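Long-range contacts in Mll8374 protein (PDB 3B5E), which probably hydrolyses carboxylic esters, as a serine carboxylesterase of the alpha/beta-hydrolase fold: residues R21-G26 with L59-G64; H37-D42 with I66-G71; R143-L148 with G173-A178; R160-A165 with A206-Q211. One frame throughout, in Å; residues are numbered along the deposited sequence. Where two conformers were deposited one is given.

Contact 1: R21-G26 with L59-G64; sequences RLLGAG and LVAARG. With EDO (1,2-ethanediol), chain K.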
loop_
_atom_site.group_PDB
_atom_site.type_symbol
_atom_site.label_atom_id
_atom_site.label_comp_id
_atom_site.label_asym_id
_atom_site.label_seq_id
_atom_site.Cartn_x
_atom_site.Cartn_y
_atom_site.Cartn_z
ATOM N N ARG A 21 13.557 -3.173 -4.070
ATOM C CA ARG A 21 14.622 -2.214 -4.270
ATOM C C ARG A 21 14.551 -1.206 -3.114
ATOM O O ARG A 21 13.446 -0.850 -2.639
ATOM C CB ARG A 21 14.433 -1.474 -5.583
ATOM C CG ARG A 21 14.527 -2.345 -6.788
ATOM C CD ARG A 21 14.234 -1.519 -8.022
ATOM N NE ARG A 21 14.184 -2.373 -9.210
ATOM C CZ ARG A 21 15.220 -2.713 -9.975
ATOM N NH1 ARG A 21 16.448 -2.268 -9.751
ATOM N NH2 ARG A 21 15.012 -3.512 -11.005
ATOM N N LEU A 22 15.725 -0.730 -2.705
ATOM C CA LEU A 22 15.867 0.247 -1.625
ATOM C C LEU A 22 16.441 1.531 -2.201
ATOM O O LEU A 22 17.608 1.543 -2.629
ATOM C CB LEU A 22 16.788 -0.266 -0.507
ATOM C CG LEU A 22 16.806 0.566 0.796
ATOM C CD1 LEU A 22 15.441 0.498 1.576
ATOM C CD2 LEU A 22 17.952 0.168 1.684
ATOM N N LEU A 23 15.620 2.577 -2.218
ATOM C CA LEU A 23 15.999 3.890 -2.751
ATOM C C LEU A 23 16.052 4.999 -1.688
ATOM O O LEU A 23 15.336 4.983 -0.704
ATOM C CB LEU A 23 15.062 4.279 -3.902
ATOM C CG LEU A 23 14.841 3.255 -5.020
ATOM C CD1 LEU A 23 13.672 2.255 -4.792
ATOM C CD2 LEU A 23 14.583 4.060 -6.264
ATOM N N GLY A 24 16.984 5.927 -1.867
ATOM C CA GLY A 24 17.077 7.111 -1.000
ATOM C C GLY A 24 17.580 6.869 0.410
ATOM O O GLY A 24 17.493 7.752 1.247
ATOM N N ALA A 25 18.102 5.676 0.678
ATOM C CA ALA A 25 18.543 5.313 2.038
ATOM C C ALA A 25 19.686 6.145 2.590
ATOM O O ALA A 25 19.872 6.173 3.807
ATOM C CB ALA A 25 18.849 3.793 2.140
ATOM N N GLY A 26 20.452 6.833 1.740
ATOM C CA GLY A 26 21.470 7.769 2.202
ATOM C C GLY A 26 21.075 9.232 2.300
ATOM O O GLY A 26 21.899 10.067 2.644
ATOM N N LEU A 59 12.736 4.661 0.295
ATOM C CA LEU A 59 11.704 3.927 -0.380
ATOM C C LEU A 59 12.047 2.437 -0.379
ATOM O O LEU A 59 13.149 2.044 -0.789
ATOM C CB LEU A 59 11.545 4.424 -1.823
ATOM C CG LEU A 59 11.361 5.931 -2.010
ATOM C CD1 LEU A 59 11.174 6.204 -3.494
ATOM C CD2 LEU A 59 10.187 6.522 -1.172
ATOM N N VAL A 60 11.103 1.625 0.106
ATOM C CA VAL A 60 11.122 0.158 -0.079
ATOM C C VAL A 60 10.117 -0.151 -1.177
ATOM O O VAL A 60 8.900 -0.176 -0.947
ATOM C CB VAL A 60 10.797 -0.650 1.205
ATOM C CG1 VAL A 60 10.837 -2.181 0.939
ATOM C CG2 VAL A 60 11.731 -0.292 2.363
ATOM N N ALA A 61 10.630 -0.363 -2.382
ATOM C CA ALA A 61 9.798 -0.654 -3.540
ATOM C C ALA A 61 9.738 -2.181 -3.677
ATOM O O ALA A 61 10.631 -2.790 -4.257
ATOM C CB ALA A 61 10.373 -0.009 -4.762
ATOM N N ALA A 62 8.663 -2.768 -3.135
ATOM C CA ALA A 62 8.493 -4.210 -3.035
ATOM C C ALA A 62 7.775 -4.787 -4.259
ATOM O O ALA A 62 6.933 -4.126 -4.894
ATOM C CB ALA A 62 7.751 -4.553 -1.775
ATOM N N ARG A 63 8.077 -6.042 -4.553
ATOM C CA ARG A 63 7.463 -6.756 -5.689
ATOM C C ARG A 63 6.572 -7.886 -5.205
ATOM O O ARG A 63 6.970 -8.665 -4.350
ATOM C CB ARG A 63 8.547 -7.322 -6.603
ATOM C CG ARG A 63 8.029 -8.012 -7.889
ATOM C CD ARG A 63 9.097 -8.720 -8.657
ATOM N NE ARG A 63 9.936 -7.757 -9.373
ATOM C CZ ARG A 63 10.840 -8.071 -10.290
ATOM N NH1 ARG A 63 11.085 -9.328 -10.607
ATOM N NH2 ARG A 63 11.505 -7.108 -10.897
ATOM N N GLY A 64 5.376 -7.979 -5.785
ATOM C CA GLY A 64 4.470 -9.107 -5.542
ATOM C C GLY A 64 5.065 -10.452 -5.939
ATOM O O GLY A 64 5.953 -10.548 -6.785
HETATM C C1 EDO K . 13.564 -10.215 -13.001
HETATM O O1 EDO K . 13.489 -8.788 -13.085
HETATM C C2 EDO K . 12.719 -10.823 -14.114
HETATM O O2 EDO K . 11.434 -11.228 -13.619
#
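Arg21 and Ala61 exchange two backbone hydrogen bonds, Arg21 N to Ala61 O at 3.0 Å and Ala61 N to Arg21 O at 2.9 Å. Two residues along, Leu23 and Leu59 pair in the same way, with Leu59 N donating to Leu23 O over 2.8 Å in a nearly straight bond (171°). Between them lies the non-hydrogen-bonded pair of Leu22 and Val60, where Leu22 CA makes a CA-H...O contact of 3.4 Å with Leu59 O. On this face of the sheet Leu22 CD1 meets Val60 CG2 at 3.9 Å. On the other face Leu23 CD1 packs against Ala61 CB at 4.0 Å, where the small alanine suits a place beside a branched leucine, and Leu23 CB sits next to Leu59 CB. Strand 20-23 forms the antiparallel edge of an otherwise parallel sheet, as expected for the central sheet of an alpha/beta-hydrolase. Helix 47-53 packs on the face of Leu23, Leu59 and Ala61 through Val47 and Ala50. Farther out, Glu43 forms salt bridges with Arg21 NE through OE2 and Arg63 NE through OE1, and Arg21 NH1 donates a hydrogen bond to Ser10 O. The Arg63 chain turns at chi3 (-75°), which sets NE facing Glu43, and its NH1 and NH2 reach 1,2-ethanediol O1 in two weak bonds. A leucine in place of Arg63 would probably leave Glu43 OE1 without its charged mate. The two guanidinium groups lie near each other, with Arg21 NH2 and Arg63 NH2 5.0 Å apart, and the shared carboxylate is likely to offset their repulsion.

Contact 2: H37-D42 with I66-G71; sequences HGSGVD and IPQEDG. With EDO (1,2-ethanediol), chain E; SO4 (sulfate ion), chain C.
Gln68, with CG anti to its backbone N (chi1 173°) and an extended chain beyond, lays its amide against Gly40, NE2 standing 3.7 Å from Gly40 CA. The chi1 of Ser39 (78°) turns OG to a sulfate, probably from the crystallisation liquor, and OG donates to its O2 at 2.7 Å. Gly40 occupies the third place of a type II turn from Gly38 to Val41, where a CB would be jammed against the preceding carbonyl O. Gly71, which ends the type II' turn from Gln68, suits its place for another reason: its CA lies 3.5 Å from Gly40 O, and a CB would collide with that oxygen and with Val41 N. A water donates to Asp42 OD2 and Asp70 O. Gln68 OE1 accepts from Arg73 NH1, so an alanine here would probably deprive that arginine of an acceptor and open a gap beside Gly40. In alpha/beta-hydrolases a loop like that after strand 32-36 often supplies a backbone N-H to the oxyanion hole, and its place near the probable triad is consistent with that. Segment 37-42 leads toward helix 47-53, and the hairpin of strands 66-68 and 71-73 lies against it, joined through Phe72 backbone bonds to Gly40 and Val41.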
loop_
_atom_site.group_PDB
_atom_site.type_symbol
_atom_site.label_atom_id
_atom_site.label_comp_id
_atom_site.label_asym_id
_atom_site.label_seq_id
_atom_site.Cartn_x
_atom_site.Cartn_y
_atom_site.Cartn_z
ATOM N N HIS A 37 2.847 -1.840 -5.679
ATOM C CA HIS A 37 2.353 -1.622 -7.029
ATOM C C HIS A 37 0.986 -2.257 -7.348
ATOM O O HIS A 37 0.540 -3.172 -6.681
ATOM C CB HIS A 37 3.437 -2.126 -8.018
ATOM C CG HIS A 37 3.699 -3.604 -7.943
ATOM N ND1 HIS A 37 2.845 -4.541 -8.490
ATOM C CD2 HIS A 37 4.695 -4.312 -7.346
ATOM C CE1 HIS A 37 3.301 -5.756 -8.231
ATOM N NE2 HIS A 37 4.430 -5.648 -7.548
ATOM N N GLY A 38 0.364 -1.774 -8.427
ATOM C CA GLY A 38 -0.826 -2.391 -8.977
ATOM C C GLY A 38 -0.520 -3.711 -9.663
ATOM O O GLY A 38 0.636 -4.029 -9.970
ATOM N N SER A 39 -1.568 -4.470 -9.916
ATOM C CA SER A 39 -1.420 -5.792 -10.546
ATOM C C SER A 39 -0.961 -5.667 -11.993
ATOM O O SER A 39 -1.348 -4.717 -12.696
ATOM C CB SER A 39 -2.711 -6.579 -10.472
ATOM O OG SER A 39 -3.624 -6.140 -11.453
ATOM N N GLY A 40 -0.123 -6.610 -12.417
ATOM C CA GLY A 40 0.340 -6.667 -13.784
ATOM C C GLY A 40 1.570 -5.865 -14.105
ATOM O O GLY A 40 2.014 -5.887 -15.234
ATOM N N VAL A 41 2.153 -5.210 -13.102
ATOM C CA VAL A 41 3.353 -4.368 -13.276
ATOM C C VAL A 41 4.371 -4.745 -12.193
ATOM O O VAL A 41 4.180 -5.741 -11.496
ATOM C CB VAL A 41 2.966 -2.852 -13.271
ATOM C CG1 VAL A 41 2.057 -2.560 -14.468
ATOM C CG2 VAL A 41 2.272 -2.465 -11.963
ATOM N N ASP A 42 5.435 -3.968 -12.042
ATOM C CA ASP A 42 6.456 -4.306 -11.048
ATOM C C ASP A 42 6.758 -3.163 -10.070
ATOM O O ASP A 42 6.095 -2.117 -10.059
ATOM C CB ASP A 42 7.723 -4.832 -11.765
ATOM C CG ASP A 42 8.491 -3.747 -12.508
ATOM O OD1 ASP A 42 8.325 -2.548 -12.243
ATOM O OD2 ASP A 42 9.289 -4.112 -13.378
ATOM N N ILE A 66 3.399 -13.189 -7.092
ATOM C CA ILE A 66 2.603 -13.915 -8.076
ATOM C C ILE A 66 2.764 -13.262 -9.446
ATOM O O ILE A 66 2.443 -12.088 -9.598
ATOM C CB ILE A 66 1.118 -13.905 -7.652
ATOM C CG1 ILE A 66 0.959 -14.629 -6.317
ATOM C CG2 ILE A 66 0.229 -14.557 -8.706
ATOM C CD1 ILE A 66 -0.344 -14.404 -5.685
ATOM N N PRO A 67 3.268 -14.013 -10.443
ATOM C CA PRO A 67 3.360 -13.464 -11.786
ATOM C C PRO A 67 1.989 -13.147 -12.396
ATOM O O PRO A 67 1.003 -13.840 -12.159
ATOM C CB PRO A 67 4.055 -14.582 -12.582
ATOM C CG PRO A 67 4.761 -15.393 -11.560
ATOM C CD PRO A 67 3.811 -15.382 -10.394
ATOM N N GLN A 68 1.946 -12.067 -13.149
ATOM C CA GLN A 68 0.778 -11.705 -13.936
ATOM C C GLN A 68 1.312 -11.067 -15.199
ATOM O O GLN A 68 1.782 -9.919 -15.196
ATOM C CB GLN A 68 -0.128 -10.739 -13.229
ATOM C CG GLN A 68 -1.237 -10.277 -14.163
ATOM C CD GLN A 68 -2.294 -9.538 -13.449
ATOM O OE1 GLN A 68 -2.589 -9.857 -12.309
ATOM N NE2 GLN A 68 -2.881 -8.519 -14.100
ATOM N N GLU A 69 1.260 -11.835 -16.282
ATOM C CA GLU A 69 1.774 -11.398 -17.562
ATOM C C GLU A 69 3.235 -10.989 -17.382
ATOM O O GLU A 69 4.026 -11.786 -16.878
ATOM C CB GLU A 69 0.883 -10.289 -18.125
ATOM C CG GLU A 69 -0.593 -10.672 -18.139
ATOM C CD GLU A 69 -1.381 -10.028 -19.264
ATOM O OE1 GLU A 69 -0.808 -9.248 -20.060
ATOM O OE2 GLU A 69 -2.589 -10.316 -19.359
ATOM N N ASP A 70 3.589 -9.759 -17.752
ATOM C CA ASP A 70 4.981 -9.271 -17.636
ATOM C C ASP A 70 5.287 -8.656 -16.274
ATOM O O ASP A 70 6.409 -8.223 -16.031
ATOM C CB ASP A 70 5.302 -8.258 -18.736
ATOM C CG ASP A 70 5.335 -8.897 -20.127
ATOM O OD1 ASP A 70 5.952 -9.989 -20.281
ATOM O OD2 ASP A 70 4.733 -8.309 -21.058
ATOM N N GLY A 71 4.301 -8.626 -15.388
ATOM C CA GLY A 71 4.497 -8.086 -14.055
ATOM C C GLY A 71 4.049 -9.066 -13.004
ATOM O O GLY A 71 4.248 -10.263 -13.151
HETATM C C1 EDO E . 1.416 -15.329 -15.548
HETATM O O1 EDO E . 2.638 -14.826 -16.117
HETATM C C2 EDO E . 0.286 -15.254 -16.573
HETATM O O2 EDO E . -0.622 -14.196 -16.247
HETATM S S SO4 C . -6.826 -6.550 -9.436
HETATM O O1 SO4 C . -6.489 -6.873 -8.072
HETATM O O2 SO4 C . -5.934 -7.138 -10.416
HETATM O O3 SO4 C . -6.677 -5.167 -9.655
HETATM O O4 SO4 C . -8.161 -7.050 -9.735
HETATM O O HOH W 1 8.781 -6.703 -14.513
#

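Contact 3: R143-L148 with G173-A178; sequences RPMPVL and GPFVPA. With EDO (1,2-ethanediol), chain I.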
loop_
_atom_site.group_PDB
_atom_site.type_symbol
_atom_site.label_atom_id
_atom_site.label_comp_id
_atom_site.label_asym_id
_atom_site.label_seq_id
_atom_site.Cartn_x
_atom_site.Cartn_y
_atom_site.Cartn_z
ATOM N N ARG A 143 -7.089 4.022 -5.086
ATOM C CA ARG A 143 -8.089 3.188 -5.778
ATOM C C ARG A 143 -8.305 1.794 -5.146
ATOM O O ARG A 143 -8.247 0.788 -5.840
ATOM C CB ARG A 143 -7.785 3.059 -7.258
ATOM C CG ARG A 143 -7.301 4.318 -7.942
ATOM C CD ARG A 143 -8.373 5.412 -8.006
ATOM N NE ARG A 143 -7.814 6.498 -8.795
ATOM C CZ ARG A 143 -6.988 7.421 -8.319
ATOM N NH1 ARG A 143 -6.692 7.500 -7.026
ATOM N NH2 ARG A 143 -6.475 8.308 -9.142
ATOM N N PRO A 144 -8.573 1.730 -3.815
ATOM C CA PRO A 144 -8.758 0.476 -3.120
ATOM C C PRO A 144 -10.214 -0.015 -3.138
ATOM O O PRO A 144 -11.099 0.696 -3.563
ATOM C CB PRO A 144 -8.387 0.841 -1.684
ATOM C CG PRO A 144 -8.949 2.274 -1.589
ATOM C CD PRO A 144 -8.691 2.884 -2.896
HETATM N N MSE A 145 -10.418 -1.235 -2.668
HETATM C CA MSE A 145 -11.731 -1.817 -2.450
HETATM C C MSE A 145 -11.620 -2.835 -1.328
HETATM O O MSE A 145 -10.527 -3.273 -1.025
HETATM C CB MSE A 145 -12.273 -2.473 -3.738
HETATM C CG MSE A 145 -11.553 -3.736 -4.177
HETATM SE SE MSE A 145 -12.436 -4.553 -5.682
HETATM C CE MSE A 145 -14.094 -5.135 -4.823
ATOM N N PRO A 146 -12.752 -3.198 -0.683
ATOM C CA PRO A 146 -12.724 -4.327 0.241
ATOM C C PRO A 146 -12.476 -5.632 -0.511
ATOM O O PRO A 146 -13.003 -5.827 -1.609
ATOM C CB PRO A 146 -14.140 -4.326 0.875
ATOM C CG PRO A 146 -14.716 -2.946 0.556
ATOM C CD PRO A 146 -14.097 -2.596 -0.771
ATOM N N VAL A 147 -11.636 -6.478 0.077
ATOM C CA VAL A 147 -11.226 -7.764 -0.525
ATOM C C VAL A 147 -11.369 -8.975 0.402
ATOM O O VAL A 147 -11.342 -10.109 -0.068
ATOM C CB VAL A 147 -9.768 -7.720 -1.066
ATOM C CG1 VAL A 147 -9.625 -6.626 -2.132
ATOM C CG2 VAL A 147 -8.704 -7.495 0.055
ATOM N N LEU A 148 -11.496 -8.738 1.711
ATOM C CA LEU A 148 -11.565 -9.792 2.700
ATOM C C LEU A 148 -13.009 -10.132 2.939
ATOM O O LEU A 148 -13.809 -9.257 3.180
ATOM C CB LEU A 148 -10.961 -9.370 4.039
ATOM C CG LEU A 148 -9.479 -9.564 4.283
ATOM C CD1 LEU A 148 -9.172 -9.115 5.735
ATOM C CD2 LEU A 148 -9.107 -11.034 4.024
ATOM N N GLY A 173 -14.887 2.504 -8.312
ATOM C CA GLY A 173 -15.421 3.620 -7.522
ATOM C C GLY A 173 -16.553 3.297 -6.535
ATOM O O GLY A 173 -16.516 3.744 -5.399
ATOM N N PRO A 174 -17.562 2.509 -6.950
ATOM C CA PRO A 174 -18.677 2.145 -6.070
ATOM C C PRO A 174 -18.388 1.392 -4.759
ATOM O O PRO A 174 -19.258 1.359 -3.874
ATOM C CB PRO A 174 -19.546 1.249 -6.960
ATOM C CG PRO A 174 -19.167 1.536 -8.319
ATOM C CD PRO A 174 -17.724 1.901 -8.294
ATOM N N PHE A 175 -17.199 0.797 -4.625
ATOM C CA PHE A 175 -16.862 0.001 -3.469
ATOM C C PHE A 175 -16.161 0.829 -2.418
ATOM O O PHE A 175 -15.947 0.345 -1.306
ATOM C CB PHE A 175 -15.976 -1.206 -3.861
ATOM C CG PHE A 175 -16.524 -2.000 -5.008
ATOM C CD1 PHE A 175 -17.761 -2.627 -4.885
ATOM C CD2 PHE A 175 -15.836 -2.077 -6.207
ATOM C CE1 PHE A 175 -18.302 -3.356 -5.921
ATOM C CE2 PHE A 175 -16.357 -2.829 -7.263
ATOM C CZ PHE A 175 -17.613 -3.457 -7.113
ATOM N N VAL A 176 -15.815 2.082 -2.731
ATOM C CA VAL A 176 -15.091 2.904 -1.769
ATOM C C VAL A 176 -15.885 3.255 -0.480
ATOM O O VAL A 176 -15.329 3.134 0.609
ATOM C CB VAL A 176 -14.401 4.131 -2.446
ATOM C CG1 VAL A 176 -13.709 5.012 -1.388
ATOM C CG2 VAL A 176 -13.418 3.613 -3.462
ATOM N N PRO A 177 -17.185 3.652 -0.567
ATOM C CA PRO A 177 -17.921 3.877 0.675
ATOM C C PRO A 177 -17.851 2.703 1.662
ATOM O O PRO A 177 -17.624 2.935 2.860
ATOM C CB PRO A 177 -19.344 4.171 0.178
ATOM C CG PRO A 177 -19.102 4.869 -1.119
ATOM C CD PRO A 177 -17.978 4.090 -1.739
ATOM N N ALA A 178 -17.966 1.463 1.162
ATOM C CA ALA A 178 -17.920 0.285 2.043
ATOM C C ALA A 178 -16.571 0.197 2.789
ATOM O O ALA A 178 -16.530 -0.133 3.977
ATOM C CB ALA A 178 -18.210 -1.000 1.238
HETATM C C1 EDO I . -8.859 -3.799 -7.314
HETATM O O1 EDO I . -7.468 -3.907 -7.562
HETATM C C2 EDO I . -9.242 -2.338 -7.127
HETATM O O2 EDO I . -8.988 -1.818 -5.804
#
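Met145 CE lies over one face of the Phe175 ring, 4.0 Å from its centroid and 21° off the normal, displaced toward the rim so that CD2 is the nearest ring atom at 3.8 Å. The residue is a selenomethionine, and its SE stands obliquely to the ring, 5.0 Å from the centroid, so that the methyl makes the CH-pi contact and the heavier atom adds a Met-aromatic one. The two side chains run side by side in the same direction. A bend at chi3 (-68°) places CE over the ring, something a flexible unbranched chain does easily. Next along, Pro146 crosses Phe175 at a slant, its CD 3.5 Å from Phe175 O, while Pro146 CG meets Ala178 CB at 4.1 Å. Toward the start of the loop Val176 CG2 lies 3.7 Å from Pro144 O. Loop 143-148 follows strand 138-142 and helix 176-185 follows strand 160-166, so the contact lies beyond the C-terminal ends of the parallel strands, where alpha/beta-hydrolases carry their active site. A 1,2-ethanediol, probably from the crystallisation liquor, marks that neighbourhood: its O2 donates to Arg143 O at 2.7 Å, Met145 CG packs against it, and it also bonds to Asn123 and to Ser119, the probable nucleophile of a GxSxG elbow. Met145 N donates to Asn123 OD1, which ties the loop to helix 120-131. Arg143, buried, takes no part in the packing on the helix; its charged end is met by Asp205, in a salt bridge with NH1, and by Ile164 O, hydrogen-bonded to NH1.

Contact 4: R160-A165 with A206-Q211; sequences RTLIIA and AAIVRQ
Leu162 and Ile164 reach from strand 160-166 to Ile208 and Val209 of helix 203-214. Leu162 CG stands anti to the backbone N (chi1 169°), and its two methyls divide the work: CD1 meets Ile208 CG2 at 3.9 Å, while CD2 lies 3.8 Å from both Val209 CA and Val209 CG2. Ile164 uses its longer branch. CG1 is anti to the carbonyl carbon (chi1 -49°) and CD1 continues the chain in an extended form (chi2 -173°), which carries that methyl to 3.6 Å from Ile208 CG2. Ile164 and Ile208 therefore approach tip to tip, whereas Leu162 crosses Ile208 at about a right angle. Ile208 CG2, anti to its backbone N, meets both Ile164 CD1 and Leu162 CD1. Val209 CG2, anti to its carbonyl carbon, faces Leu162 CD2, and the short valine lets the leucine come close to the helix backbone. The short helical segment runs nearly antiparallel to the strand segment, the two axes approaching to 9.9 Å, as helices flanking a parallel sheet do. Ile195 of strand 189-195 touches both Ile164 and Ile208, and Ile53 of helix 47-53 packs on Val209. No hydrogen bond crosses: within these two segments the contact is made by four buried, branched aliphatic side chains, so its cohesion rests on dispersion, the hydrophobic effect and the fit of methyl groups.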
loop_
_atom_site.group_PDB
_atom_site.type_symbol
_atom_site.label_atom_id
_atom_site.label_comp_id
_atom_site.label_asym_id
_atom_site.label_seq_id
_atom_site.Cartn_x
_atom_site.Cartn_y
_atom_site.Cartn_z
ATOM N N ARG A 160 -3.868 6.324 10.896
ATOM C CA ARG A 160 -4.388 7.229 9.906
ATOM C C ARG A 160 -4.296 6.582 8.530
ATOM O O ARG A 160 -3.203 6.144 8.097
ATOM C CB ARG A 160 -3.599 8.533 9.917
ATOM C CG ARG A 160 -3.756 9.343 11.194
ATOM C CD ARG A 160 -2.672 10.468 11.207
ATOM N NE ARG A 160 -2.957 11.530 10.215
ATOM C CZ ARG A 160 -2.184 11.946 9.192
ATOM N NH1 ARG A 160 -0.984 11.441 8.897
ATOM N NH2 ARG A 160 -2.646 12.921 8.439
ATOM N N THR A 161 -5.435 6.561 7.844
ATOM C CA THR A 161 -5.546 6.013 6.515
ATOM C C THR A 161 -6.072 7.092 5.572
ATOM O O THR A 161 -7.068 7.765 5.878
ATOM C CB THR A 161 -6.507 4.827 6.503
ATOM O OG1 THR A 161 -6.230 3.981 7.630
ATOM C CG2 THR A 161 -6.356 4.043 5.208
ATOM N N LEU A 162 -5.372 7.284 4.453
ATOM C CA LEU A 162 -5.829 8.109 3.369
ATOM C C LEU A 162 -6.337 7.152 2.267
ATOM O O LEU A 162 -5.677 6.155 1.971
ATOM C CB LEU A 162 -4.682 8.985 2.843
ATOM C CG LEU A 162 -4.913 9.731 1.551
ATOM C CD1 LEU A 162 -5.912 10.919 1.692
ATOM C CD2 LEU A 162 -3.557 10.196 1.019
ATOM N N ILE A 163 -7.504 7.473 1.682
ATOM C CA ILE A 163 -8.075 6.770 0.531
ATOM C C ILE A 163 -8.287 7.788 -0.572
ATOM O O ILE A 163 -8.823 8.903 -0.309
ATOM C CB ILE A 163 -9.427 6.069 0.900
ATOM C CG1 ILE A 163 -9.185 4.934 1.900
ATOM C CG2 ILE A 163 -10.166 5.614 -0.374
ATOM C CD1 ILE A 163 -10.468 4.428 2.557
ATOM N N ILE A 164 -7.815 7.481 -1.788
ATOM C CA ILE A 164 -8.129 8.319 -2.934
ATOM C C ILE A 164 -8.837 7.512 -4.000
ATOM O O ILE A 164 -8.256 6.583 -4.579
ATOM C CB ILE A 164 -6.904 8.959 -3.545
ATOM C CG1 ILE A 164 -6.038 9.612 -2.471
ATOM C CG2 ILE A 164 -7.346 9.994 -4.648
ATOM C CD1 ILE A 164 -4.873 10.418 -3.040
ATOM N N ALA A 165 -10.115 7.847 -4.196
ATOM C CA ALA A 165 -11.005 7.245 -5.170
ATOM C C ALA A 165 -11.025 8.091 -6.410
ATOM O O ALA A 165 -10.916 9.319 -6.377
ATOM C CB ALA A 165 -12.434 7.136 -4.612
ATOM N N ALA A 206 -0.382 12.386 -5.904
ATOM C CA ALA A 206 0.835 12.812 -5.192
ATOM C C ALA A 206 0.611 14.084 -4.386
ATOM O O ALA A 206 1.045 14.179 -3.241
ATOM C CB ALA A 206 1.944 13.042 -6.156
ATOM N N ALA A 207 -0.069 15.051 -4.987
ATOM C CA ALA A 207 -0.378 16.292 -4.301
ATOM C C ALA A 207 -1.180 16.048 -3.015
ATOM O O ALA A 207 -0.901 16.613 -1.956
ATOM C CB ALA A 207 -1.142 17.217 -5.217
ATOM N N ILE A 208 -2.186 15.198 -3.110
ATOM C CA ILE A 208 -3.002 14.864 -1.937
ATOM C C ILE A 208 -2.208 14.107 -0.867
ATOM O O ILE A 208 -2.298 14.448 0.319
ATOM C CB ILE A 208 -4.258 14.069 -2.314
ATOM C CG1 ILE A 208 -5.270 14.987 -3.047
ATOM C CG2 ILE A 208 -4.910 13.456 -1.092
ATOM C CD1 ILE A 208 -6.435 14.234 -3.724
ATOM N N VAL A 209 -1.457 13.079 -1.260
ATOM C CA VAL A 209 -0.657 12.313 -0.274
ATOM C C VAL A 209 0.314 13.271 0.498
ATOM O O VAL A 209 0.446 13.215 1.728
ATOM C CB VAL A 209 0.123 11.132 -0.907
ATOM C CG1 VAL A 209 0.967 10.404 0.178
ATOM C CG2 VAL A 209 -0.803 10.153 -1.655
ATOM N N ARG A 210 0.967 14.152 -0.237
ATOM C CA ARG A 210 1.834 15.164 0.355
ATOM C C ARG A 210 1.146 16.032 1.363
ATOM O O ARG A 210 1.663 16.224 2.472
ATOM C CB ARG A 210 2.376 16.079 -0.712
ATOM C CG ARG A 210 3.754 15.804 -1.036
ATOM C CD ARG A 210 4.125 16.515 -2.293
ATOM N NE ARG A 210 4.607 17.837 -1.992
ATOM C CZ ARG A 210 5.805 18.111 -1.494
ATOM N NH1 ARG A 210 6.669 17.139 -1.210
ATOM N NH2 ARG A 210 6.133 19.378 -1.268
ATOM N N GLN A 211 -0.016 16.550 0.964
ATOM C CA GLN A 211 -0.894 17.394 1.803
ATOM C C GLN A 211 -1.359 16.664 3.079
ATOM O O GLN A 211 -1.451 17.246 4.162
ATOM C CB GLN A 211 -2.110 17.867 0.962
ATOM C CG GLN A 211 -1.779 19.008 -0.043
ATOM C CD GLN A 211 -2.667 19.100 -1.331
ATOM O OE1 GLN A 211 -3.615 18.318 -1.559
ATOM N NE2 GLN A 211 -2.330 20.075 -2.183
#

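Along the chain contacts 1 and 2 interleave first, then contacts 3 and 4, each pair complete before the next begins. Contacts 1 and 4 reach the same seven-stranded sheet, at its antiparallel edge and near its other end, with centres 20 Å apart. Contacts 1 and 2 touch where His37 NE2 meets Gly64 N, so the loop after strand 32-36 is tied to the loop just after strand 58-62. Contacts 3 and 4 touch through strand 160-166, whose Ile163 and Ala165 pack on Val176 while Ile164 O accepts from Arg143 N. Contacts 2 and 3, centres 20 Å apart, both lie near the probable catalytic residues, whereas contact 4 is buried between the sheet and helix 203-214.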